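Side-chain contact in malonate decarboxylase subunit alpha (Acinetobacter baumannii ATCC 17978, PDB 6MPR), which probably acts as the acyl-carrier-protein transferase component of malonate decarboxylase, an enzyme that converts malonate to acetate and carbon dioxide: residues A72-L75 with S76-A80. Numbering follows the deposited sequence.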
ATOM      1  N   ALA A  72      15.750   6.976 -16.400  1.00  8.07           N
ATOM      2  CA  ALA A  72      17.102   7.484 -16.185  1.00 10.15           C
ATOM      3  C   ALA A  72      17.995   6.928 -17.296  1.00 12.16           C
ATOM      4  O   ALA A  72      18.871   6.082 -17.090  1.00  9.96           O
ATOM      5  CB  ALA A  72      17.598   7.089 -14.804  1.00 11.21           C
ATOM      6  N   ASP A  73      17.741   7.396 -18.514  1.00  9.16           N
ATOM      7  CA  ASP A  73      18.331   6.707 -19.664  1.00 10.77           C
ATOM      8  C   ASP A  73      19.811   7.017 -19.850  1.00 14.35           C
ATOM      9  O   ASP A  73      20.536   6.205 -20.436  1.00 14.84           O
ATOM     10  CB  ASP A  73      17.555   7.031 -20.944  1.00 15.92           C
ATOM     11  CG  ASP A  73      17.693   8.475 -21.378  1.00 15.87           C
ATOM     12  OD1 ASP A  73      17.205   9.387 -20.660  1.00 14.66           O
ATOM     13  OD2 ASP A  73      18.306   8.703 -22.444  1.00 14.11           O
ATOM     14  N   PHE A  74      20.282   8.164 -19.359  1.00 11.00           N
ATOM     15  CA  PHE A  74      21.724   8.396 -19.343  1.00 11.85           C
ATOM     16  C   PHE A  74      22.420   7.386 -18.439  1.00 11.03           C
ATOM     17  O   PHE A  74      23.447   6.803 -18.818  1.00 12.50           O
ATOM     18  CB  PHE A  74      22.006   9.830 -18.898  1.00 12.74           C
ATOM     19  CG  PHE A  74      23.458  10.160 -18.757  1.00 18.81           C
ATOM     20  CD1 PHE A  74      24.305  10.128 -19.856  1.00 15.28           C
ATOM     21  CD2 PHE A  74      23.967  10.531 -17.532  1.00 17.92           C
ATOM     22  CE1 PHE A  74      25.652  10.462 -19.722  1.00 18.05           C
ATOM     23  CE2 PHE A  74      25.306  10.848 -17.389  1.00 15.31           C
ATOM     24  CZ  PHE A  74      26.145  10.818 -18.488  1.00 18.76           C
ATOM     25  N   LEU A  75      21.855   7.131 -17.258  1.00  9.90           N
ATOM     26  CA  LEU A  75      22.477   6.157 -16.358  1.00 10.55           C
ATOM     27  C   LEU A  75      22.374   4.740 -16.909  1.00  9.36           C
ATOM     28  O   LEU A  75      23.334   3.969 -16.815  1.00 11.23           O
ATOM     29  CB  LEU A  75      21.853   6.236 -14.956  1.00 11.85           C
ATOM     30  CG  LEU A  75      22.048   7.552 -14.200  1.00 11.24           C
ATOM     31  CD1 LEU A  75      21.388   7.505 -12.799  1.00 11.86           C
ATOM     32  CD2 LEU A  75      23.523   7.919 -14.112  1.00 12.79           C
ATOM     33  N   SER A  76      21.229   4.380 -17.503  1.00 12.16           N
ATOM     34  CA  SER A  76      21.096   3.029 -18.043  1.00 14.44           C
ATOM     35  C   SER A  76      21.988   2.826 -19.264  1.00 13.14           C
ATOM     36  O   SER A  76      22.629   1.778 -19.386  1.00 14.35           O
ATOM     37  CB  SER A  76      19.630   2.709 -18.360  1.00 13.14           C
ATOM     38  OG  SER A  76      19.069   3.629 -19.282  1.00 13.72           O
ATOM     39  N   ARG A  77      22.068   3.817 -20.169  1.00 12.85           N
ATOM     40  CA  ARG A  77      22.979   3.694 -21.308  1.00 14.82           C
ATOM     41  C   ARG A  77      24.424   3.608 -20.834  1.00 17.51           C
ATOM     42  O   ARG A  77      25.232   2.857 -21.401  1.00 15.30           O
ATOM     43  CB  ARG A  77      22.806   4.871 -22.278  1.00 16.01           C
ATOM     44  CG  ARG A  77      21.522   4.830 -23.110  1.00 17.95           C
ATOM     45  CD  ARG A  77      21.440   6.000 -24.106  1.00 18.60           C
ATOM     46  NE  ARG A  77      20.906   7.226 -23.500  1.00 15.51           N
ATOM     47  CZ  ARG A  77      21.642   8.308 -23.239  1.00 21.58           C
ATOM     48  NH1 ARG A  77      22.937   8.322 -23.528  1.00 16.76           N
ATOM     49  NH2 ARG A  77      21.087   9.385 -22.694  1.00 17.37           N
ATOM     50  N   SER A  78      24.763   4.366 -19.784  1.00 15.52           N
ATOM     51  CA  SER A  78      26.128   4.343 -19.267  1.00 15.13           C
ATOM     52  C   SER A  78      26.428   3.010 -18.597  1.00 14.42           C
ATOM     53  O   SER A  78      27.493   2.421 -18.817  1.00 14.43           O
ATOM     54  CB  SER A  78      26.353   5.506 -18.285  1.00 15.85           C
ATOM     55  OG  SER A  78      26.230   6.786 -18.908  1.00 17.09           O
ATOM     56  N   LEU A  79      25.496   2.509 -17.779  1.00 12.91           N
ATOM     57  CA  LEU A  79      25.714   1.221 -17.126  1.00 10.40           C
ATOM     58  C   LEU A  79      25.979   0.119 -18.150  1.00 15.78           C
ATOM     59  O   LEU A  79      26.856  -0.731 -17.949  1.00 14.58           O
ATOM     60  CB  LEU A  79      24.504   0.874 -16.253  1.00 10.24           C
ATOM     61  CG  LEU A  79      24.620  -0.401 -15.415  1.00 12.17           C
ATOM     62  CD1 LEU A  79      25.739  -0.260 -14.398  1.00 12.82           C
ATOM     63  CD2 LEU A  79      23.302  -0.688 -14.711  1.00 13.43           C
ATOM     64  N   ALA A  80      25.260   0.143 -19.274  1.00 14.44           N
ATOM     65  CA  ALA A  80      25.463  -0.850 -20.325  1.00 15.66           C
ATOM     66  C   ALA A  80      26.800  -0.707 -21.040  1.00 16.11           C
ATOM     67  O   ALA A  80      27.149  -1.599 -21.818  1.00 19.24           O
ATOM     68  CB  ALA A  80      24.320  -0.771 -21.341  1.00 16.27           C
TER
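Asp-73 and Arg-77 form an i to i+4 salt bridge along the first turn of helix 73-79, the short crossover helix of the beta-alpha-beta unit that joins the parallel strands 61-64 and 90-94. The two side chains run alongside each other, and a single carboxylate oxygen does the work: OD2 of Asp-73 receives NH2 of Arg-77 at 2.9 Å and NE at 3.2 Å. Both nitrogens keep OD2 in the guanidinium plane, yet they come to it from the same face of the carboxylate, whose plane is turned 52° against theirs. The grip is therefore skewed, not the flat pairing of two oxygens with two nitrogens. A bend at chi3 (-84°) folds the arginine back over the first turn, where CA of Phe-74 lies 3.5 Å above the guanidinium plane, toward its rim. The other ends of both charged groups are engaged beyond the helix, OD1 of Asp-73 with the backbone N of Tyr-230 and NH1 of Arg-77 in a salt bridge with Asp-226.

A second side-chain bond follows one residue on. OG of Ser-78, placed beside its own backbone N (chi1 -64°), donates to the carbonyl O of Phe-74 at 2.8 Å, while the amide N of Ser-78 reaches that oxygen from the opposite face of the carbonyl plane. OG of Ser-78 also sits over one face of the Phe-74 ring, toward its rim, 3.8 Å from CE1 of Phe-74. On another side of the helix, Leu-75 and Leu-79 rest on Leu-160 of strand 158-163.

Chemically, the hydroxyl of buried Ser-78 spends its hydrogen on a carbonyl of its own helix. The ion pair illustrates how an i to i+4 bridge can serve both helix and surrounding fold when each group has a second partner, here Tyr-230 N and Asp-226, the latter probably offsetting the arginine's charge further.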